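PDB 4HVL: membrane-anchored mycosin mycp1 from Mycobacterium thermoresistibile, which probably cleaves proteins as a subtilisin-like serine protease of the type VII (ESX-1) secretion system, of which it is an essential component. Local coordinates for residues A[215-220]-A[309-314]. Residues are numbered along the deposited sequence; the frame is centred on the assembly and turned at random.
Sequences AGNTGQ and AGTSFA. With ZN (zinc ion), chain G; ACT (acetate ion), chain M.
N217 reaches across to T311 with the two halves of its amide doing different jobs. From CB, chi1 of -49° sets CG anti to the carbonyl carbon, beside the backbone N, 3.7 Å from T311 OG1. Beyond it, OD1 accepts twice. T311 N gives a nearly straight bond to N217 OD1 (2.9 Å, 167°), lying in the carbonyl plane on a lone pair; T311 OG1 donates to the same OD1 over 2.8 Å, from above that plane. The T311 hydroxyl takes a weak, bent bond from G216 N, while the methyl CG2 sits 3.3 Å from G216 O. With OD1 gripped, the amide's rotation is fixed and N217 ND2 donates to ACT OXT at 2.9 Å. S312 N donates to that acetate oxygen too. This matches the oxyanion hole of subtilases, an asparagine side-chain amide with the backbone N-H of the serine, here the predicted nucleophile; the acetate, probably from the crystallisation liquor, also chelates the zinc ion held by S312 OG and H101. The loop leaving strand 210-214 of the parallel sheet meets the N-terminus of helix 311-328, with G310 as N-cap and A215 touching T257 on neighbouring strand 256-261.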
# COMPACT_ATOMS: atom_id res chain seq x y z
N ALA A 215 2.93 -5.04 -2.52
CA ALA A 215 3.27 -6.43 -2.81
C ALA A 215 3.32 -7.31 -1.56
O ALA A 215 3.07 -8.51 -1.65
CB ALA A 215 4.59 -6.53 -3.57
N GLY A 216 3.61 -6.71 -0.40
CA GLY A 216 3.76 -7.43 0.86
C GLY A 216 5.23 -7.71 1.15
O GLY A 216 6.07 -7.63 0.25
N ASN A 217 5.54 -8.01 2.40
CA ASN A 217 6.90 -8.27 2.85
C ASN A 217 6.97 -9.69 3.39
O ASN A 217 6.02 -10.19 4.00
CB ASN A 217 7.33 -7.30 3.96
CG ASN A 217 7.04 -5.84 3.62
OD1 ASN A 217 7.13 -5.42 2.47
ND2 ASN A 217 6.70 -5.08 4.63
N THR A 218 8.08 -10.35 3.14
CA THR A 218 8.29 -11.70 3.65
C THR A 218 8.36 -11.73 5.17
O THR A 218 8.68 -10.72 5.81
CB THR A 218 9.60 -12.31 3.14
OG1 THR A 218 10.68 -11.42 3.44
CG2 THR A 218 9.55 -12.59 1.63
N GLY A 219 8.08 -12.90 5.72
CA GLY A 219 8.18 -13.18 7.14
C GLY A 219 6.86 -13.74 7.63
O GLY A 219 5.80 -13.42 7.08
N GLN A 220 6.93 -14.56 8.67
CA GLN A 220 5.72 -15.12 9.30
C GLN A 220 4.92 -15.97 8.32
O GLN A 220 5.37 -17.04 7.95
CB GLN A 220 4.86 -13.99 9.89
CG GLN A 220 5.45 -13.30 11.11
CD GLN A 220 4.54 -12.19 11.58
OE1 GLN A 220 4.36 -11.18 10.89
NE2 GLN A 220 3.93 -12.38 12.75
N ALA A 309 11.21 1.03 6.25
CA ALA A 309 11.22 0.21 5.06
C ALA A 309 9.92 -0.58 4.87
O ALA A 309 9.17 -0.80 5.80
CB ALA A 309 12.40 -0.74 5.10
N GLY A 310 9.68 -1.03 3.64
CA GLY A 310 8.58 -1.94 3.37
C GLY A 310 7.89 -1.66 2.06
O GLY A 310 7.98 -0.55 1.51
N THR A 311 7.19 -2.66 1.55
CA THR A 311 6.43 -2.47 0.32
C THR A 311 5.25 -1.49 0.45
O THR A 311 4.80 -0.96 -0.55
CB THR A 311 5.93 -3.80 -0.27
OG1 THR A 311 5.19 -4.52 0.70
CG2 THR A 311 7.13 -4.63 -0.73
N SER A 312 4.78 -1.22 1.67
CA SER A 312 3.78 -0.16 1.88
C SER A 312 4.32 1.20 1.37
O SER A 312 3.56 1.97 0.79
CB SER A 312 3.32 -0.08 3.35
OG SER A 312 4.39 -0.07 4.29
N PHE A 313 5.62 1.46 1.55
CA PHE A 313 6.22 2.70 1.04
C PHE A 313 6.32 2.73 -0.48
O PHE A 313 6.05 3.76 -1.09
CB PHE A 313 7.56 3.01 1.74
CG PHE A 313 7.40 3.32 3.20
CD1 PHE A 313 6.93 4.58 3.59
CD2 PHE A 313 7.64 2.36 4.17
CE1 PHE A 313 6.73 4.87 4.93
CE2 PHE A 313 7.43 2.65 5.52
CZ PHE A 313 6.97 3.91 5.89
N ALA A 314 6.69 1.61 -1.09
CA ALA A 314 6.63 1.48 -2.54
C ALA A 314 5.22 1.82 -3.06
O ALA A 314 5.06 2.62 -4.00
CB ALA A 314 7.03 0.08 -2.96
ZN ZN G . 4.99 -1.31 6.02
C ACT M . 4.09 -3.04 4.62
O ACT M . 3.34 -2.58 5.52
OXT ACT M . 5.23 -2.56 4.41
CH3 ACT M . 3.54 -4.18 3.79
O HOH W 1 5.63 -2.77 7.45